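Conserved hypothetical protein (Caulobacter vibrioides, PDB 1XFJ) probably acts as a purine nucleoside phosphorylase of the YfiH/LACC1 family, cleaving inosine with phosphate, and may also deaminate adenosine. Local coordinates at residues G104-L118 with G248-E260. Sequence-based numbering, arbitrary orientation.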
loop_
_atom_site.group_PDB
_atom_site.type_symbol
_atom_site.label_atom_id
_atom_site.label_comp_id
_atom_site.label_asym_id
_atom_site.label_seq_id
_atom_site.Cartn_x
_atom_site.Cartn_y
_atom_site.Cartn_z
ATOM N N GLY A 104 4.013 -8.820 17.114
ATOM C CA GLY A 104 2.674 -8.411 17.493
ATOM C C GLY A 104 2.197 -7.153 16.797
ATOM O O GLY A 104 0.993 -6.959 16.610
ATOM N N VAL A 105 3.131 -6.289 16.414
ATOM C CA VAL A 105 2.775 -5.053 15.731
ATOM C C VAL A 105 2.390 -5.332 14.284
ATOM O O VAL A 105 3.119 -6.004 13.556
ATOM C CB VAL A 105 3.942 -4.041 15.747
ATOM C CG1 VAL A 105 3.619 -2.854 14.846
ATOM C CG2 VAL A 105 4.187 -3.567 17.167
ATOM N N ILE A 106 1.236 -4.820 13.879
ATOM C CA ILE A 106 0.758 -5.005 12.516
ATOM C C ILE A 106 0.975 -3.697 11.765
ATOM O O ILE A 106 0.314 -2.703 12.049
ATOM C CB ILE A 106 -0.748 -5.342 12.490
ATOM C CG1 ILE A 106 -1.019 -6.591 13.329
ATOM C CG2 ILE A 106 -1.207 -5.566 11.059
ATOM C CD1 ILE A 106 -2.500 -6.882 13.524
ATOM N N CYS A 107 1.917 -3.698 10.826
ATOM C CA CYS A 107 2.203 -2.507 10.035
ATOM C C CYS A 107 1.234 -2.467 8.862
ATOM O O CYS A 107 1.183 -3.401 8.067
ATOM C CB CYS A 107 3.641 -2.549 9.514
ATOM S SG CYS A 107 4.901 -2.623 10.802
ATOM N N GLY A 108 0.471 -1.384 8.747
ATOM C CA GLY A 108 -0.488 -1.300 7.663
ATOM C C GLY A 108 -0.446 -0.025 6.845
ATOM O O GLY A 108 0.007 1.020 7.315
ATOM N N ALA A 109 -0.912 -0.137 5.605
ATOM C CA ALA A 109 -0.982 0.980 4.671
ATOM C C ALA A 109 -2.344 0.899 3.985
ATOM O O ALA A 109 -2.843 -0.197 3.721
ATOM C CB ALA A 109 0.136 0.884 3.632
HETATM N N MSE A 110 -2.936 2.057 3.705
HETATM C CA MSE A 110 -4.245 2.127 3.056
HETATM C C MSE A 110 -4.125 2.619 1.622
HETATM O O MSE A 110 -3.251 3.425 1.307
HETATM C CB MSE A 110 -5.164 3.098 3.790
HETATM C CG MSE A 110 -5.428 2.796 5.236
HETATM SE SE MSE A 110 -6.590 4.171 5.919
HETATM C CE MSE A 110 -5.297 5.604 6.058
ATOM N N ALA A 111 -5.029 2.159 0.763
ATOM C CA ALA A 111 -5.013 2.581 -0.629
ATOM C C ALA A 111 -6.284 2.201 -1.373
ATOM O O ALA A 111 -7.058 1.348 -0.930
ATOM C CB ALA A 111 -3.800 1.989 -1.335
ATOM N N ALA A 112 -6.484 2.856 -2.511
ATOM C CA ALA A 112 -7.628 2.616 -3.376
ATOM C C ALA A 112 -7.197 3.109 -4.752
ATOM O O ALA A 112 -7.827 3.988 -5.332
ATOM C CB ALA A 112 -8.846 3.391 -2.882
ATOM N N ASP A 113 -6.093 2.526 -5.227
ATOM C CA ASP A 113 -5.449 2.815 -6.513
ATOM C C ASP A 113 -3.943 2.985 -6.305
ATOM O O ASP A 113 -3.146 2.494 -7.094
ATOM C CB ASP A 113 -6.001 4.082 -7.169
ATOM C CG ASP A 113 -7.234 3.817 -8.012
ATOM O OD1 ASP A 113 -7.652 2.643 -8.131
ATOM O OD2 ASP A 113 -7.784 4.793 -8.565
ATOM N N CYS A 114 -3.553 3.686 -5.246
ATOM C CA CYS A 114 -2.135 3.870 -4.982
ATOM C C CYS A 114 -1.537 2.515 -4.644
ATOM O O CYS A 114 -2.255 1.588 -4.277
ATOM C CB CYS A 114 -1.929 4.882 -3.854
ATOM S SG CYS A 114 -2.372 6.548 -4.401
ATOM N N ALA A 115 -0.222 2.395 -4.772
ATOM C CA ALA A 115 0.439 1.117 -4.540
ATOM C C ALA A 115 0.918 0.825 -3.129
ATOM O O ALA A 115 1.771 1.534 -2.591
ATOM C CB ALA A 115 1.607 0.974 -5.508
ATOM N N PRO A 116 0.364 -0.227 -2.501
ATOM C CA PRO A 116 0.802 -0.567 -1.147
ATOM C C PRO A 116 2.029 -1.459 -1.312
ATOM O O PRO A 116 2.101 -2.250 -2.253
ATOM C CB PRO A 116 -0.395 -1.323 -0.580
ATOM C CG PRO A 116 -0.910 -2.058 -1.778
ATOM C CD PRO A 116 -0.820 -1.018 -2.891
ATOM N N VAL A 117 2.998 -1.324 -0.418
ATOM C CA VAL A 117 4.200 -2.139 -0.502
ATOM C C VAL A 117 4.505 -2.780 0.840
ATOM O O VAL A 117 4.568 -2.100 1.860
ATOM C CB VAL A 117 5.426 -1.303 -0.938
ATOM C CG1 VAL A 117 6.621 -2.218 -1.173
ATOM C CG2 VAL A 117 5.101 -0.516 -2.200
ATOM N N LEU A 118 4.685 -4.096 0.830
ATOM C CA LEU A 118 5.009 -4.826 2.046
ATOM C C LEU A 118 6.449 -5.301 1.906
ATOM O O LEU A 118 6.814 -5.912 0.898
ATOM C CB LEU A 118 4.065 -6.016 2.217
ATOM C CG LEU A 118 2.580 -5.653 2.307
ATOM C CD1 LEU A 118 1.750 -6.920 2.489
ATOM C CD2 LEU A 118 2.353 -4.695 3.467
ATOM N N GLY A 248 -18.491 11.017 -4.203
ATOM C CA GLY A 248 -17.707 12.026 -3.517
ATOM C C GLY A 248 -16.712 11.442 -2.537
ATOM O O GLY A 248 -16.082 12.173 -1.779
ATOM N N ASP A 249 -16.564 10.123 -2.559
ATOM C CA ASP A 249 -15.641 9.445 -1.656
ATOM C C ASP A 249 -15.485 8.003 -2.117
ATOM O O ASP A 249 -16.093 7.592 -3.104
ATOM C CB ASP A 249 -16.196 9.502 -0.226
ATOM C CG ASP A 249 -15.183 9.080 0.822
ATOM O OD1 ASP A 249 -13.968 9.271 0.606
ATOM O OD2 ASP A 249 -15.609 8.577 1.883
ATOM N N TYR A 250 -14.673 7.233 -1.405
ATOM C CA TYR A 250 -14.453 5.839 -1.766
ATOM C C TYR A 250 -13.920 5.060 -0.578
ATOM O O TYR A 250 -13.374 5.640 0.360
ATOM C CB TYR A 250 -13.461 5.754 -2.929
ATOM C CG TYR A 250 -12.270 6.669 -2.762
ATOM C CD1 TYR A 250 -11.137 6.264 -2.058
ATOM C CD2 TYR A 250 -12.305 7.971 -3.260
ATOM C CE1 TYR A 250 -10.065 7.141 -1.849
ATOM C CE2 TYR A 250 -11.249 8.847 -3.060
ATOM C CZ TYR A 250 -10.135 8.433 -2.355
ATOM O OH TYR A 250 -9.105 9.323 -2.155
ATOM N N GLY A 251 -14.099 3.744 -0.621
ATOM C CA GLY A 251 -13.611 2.899 0.450
ATOM C C GLY A 251 -12.106 2.766 0.316
ATOM O O GLY A 251 -11.560 3.003 -0.765
ATOM N N ARG A 252 -11.441 2.397 1.407
ATOM C CA ARG A 252 -9.990 2.238 1.408
ATOM C C ARG A 252 -9.612 0.796 1.735
ATOM O O ARG A 252 -10.156 0.195 2.663
ATOM C CB ARG A 252 -9.346 3.170 2.445
ATOM C CG ARG A 252 -9.964 4.565 2.521
ATOM C CD ARG A 252 -9.958 5.268 1.173
ATOM N NE ARG A 252 -10.778 6.476 1.203
ATOM C CZ ARG A 252 -10.464 7.581 1.871
ATOM N NH1 ARG A 252 -9.334 7.640 2.565
ATOM N NH2 ARG A 252 -11.287 8.620 1.858
ATOM N N LEU A 253 -8.677 0.252 0.962
ATOM C CA LEU A 253 -8.198 -1.112 1.152
ATOM C C LEU A 253 -6.981 -1.106 2.062
ATOM O O LEU A 253 -6.141 -0.217 1.972
ATOM C CB LEU A 253 -7.776 -1.707 -0.185
ATOM C CG LEU A 253 -8.826 -1.745 -1.287
ATOM C CD1 LEU A 253 -8.137 -1.923 -2.640
ATOM C CD2 LEU A 253 -9.793 -2.886 -1.006
ATOM N N LEU A 254 -6.875 -2.110 2.923
ATOM C CA LEU A 254 -5.725 -2.194 3.808
ATOM C C LEU A 254 -4.777 -3.280 3.322
ATOM O O LEU A 254 -5.205 -4.283 2.759
ATOM C CB LEU A 254 -6.159 -2.527 5.237
ATOM C CG LEU A 254 -5.023 -2.396 6.259
ATOM C CD1 LEU A 254 -4.719 -0.925 6.467
ATOM C CD2 LEU A 254 -5.408 -3.037 7.577
ATOM N N SER A 255 -3.483 -3.058 3.524
ATOM C CA SER A 255 -2.453 -4.027 3.171
ATOM C C SER A 255 -1.581 -4.003 4.412
ATOM O O SER A 255 -1.219 -2.929 4.884
ATOM C CB SER A 255 -1.659 -3.576 1.946
ATOM O OG SER A 255 -2.484 -3.539 0.795
ATOM N N ALA A 256 -1.256 -5.165 4.961
ATOM C CA ALA A 256 -0.462 -5.168 6.182
ATOM C C ALA A 256 0.432 -6.380 6.348
ATOM O O ALA A 256 0.249 -7.407 5.695
ATOM C CB ALA A 256 -1.385 -5.038 7.391
ATOM N N ILE A 257 1.399 -6.247 7.246
ATOM C CA ILE A 257 2.342 -7.317 7.509
ATOM C C ILE A 257 2.733 -7.244 8.979
ATOM O O ILE A 257 2.721 -6.169 9.580
ATOM C CB ILE A 257 3.586 -7.171 6.592
ATOM C CG1 ILE A 257 4.528 -8.358 6.790
ATOM C CG2 ILE A 257 4.292 -5.844 6.870
ATOM C CD1 ILE A 257 5.616 -8.440 5.721
ATOM N N THR A 258 3.068 -8.385 9.562
ATOM C CA THR A 258 3.427 -8.405 10.973
ATOM C C THR A 258 4.396 -9.521 11.318
ATOM O O THR A 258 4.448 -10.551 10.644
ATOM C CB THR A 258 2.170 -8.594 11.849
ATOM O OG1 THR A 258 2.529 -8.539 13.234
ATOM C CG2 THR A 258 1.525 -9.945 11.561
ATOM N N LEU A 259 5.172 -9.292 12.370
ATOM C CA LEU A 259 6.099 -10.287 12.884
ATOM C C LEU A 259 5.239 -10.989 13.932
ATOM O O LEU A 259 4.861 -10.381 14.932
ATOM C CB LEU A 259 7.300 -9.610 13.553
ATOM C CG LEU A 259 8.277 -8.873 12.628
ATOM C CD1 LEU A 259 9.271 -8.063 13.445
ATOM C CD2 LEU A 259 9.000 -9.881 11.746
ATOM N N GLU A 260 4.909 -12.253 13.695
ATOM C CA GLU A 260 4.061 -12.994 14.624
ATOM C C GLU A 260 4.645 -13.104 16.026
ATOM O O GLU A 260 5.886 -13.110 16.153
ATOM C CB GLU A 260 3.785 -14.394 14.067
ATOM C CG GLU A 260 2.908 -14.394 12.824
ATOM C CD GLU A 260 2.781 -15.768 12.195
ATOM O OE1 GLU A 260 1.964 -15.919 11.264
ATOM O OE2 GLU A 260 3.500 -16.694 12.623
HETATM O O HOH W 1 5.644 -6.532 13.561
#
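S255, A256 and I257 meet both strands of 104-118: 106-111 runs antiparallel beside them in the same sheet, and 115-118 passes over one face, nearly parallel at an axis distance of 7.2 Å. C107, A109 and A111 exchange paired N-H...O=C bonds with I257, S255 and L253, and G104 N adds a nearly straight bond to L259 O (2.8 Å). T258 adds a side-chain bond to this backbone ladder. T258 OG1, anti to its own N at chi1 -177°, donates to V105 O at 2.6 Å from above the carbonyl plane, while a water donates to V105 O and accepts from L259 N. From CB outward, L118 reaches across to 253-259: CG carries the fork toward that strand, L118 CD1 settles 3.6 Å from A256 O, and L118 CD2 lies over the A256 backbone, 4.1 Å from I257 CG2. Next along, P116 lays CB and CG against S255 OG, with CB 3.3 Å from it. On the reverse face, I106 CG2 meets A256 CB at 3.7 Å. I257 also reaches V127 of strand 126-132, which with 115-121 belongs to a second mixed sheet packed on this one; strands 20-25 and 70-72 flank the 253-259/106-111 pair.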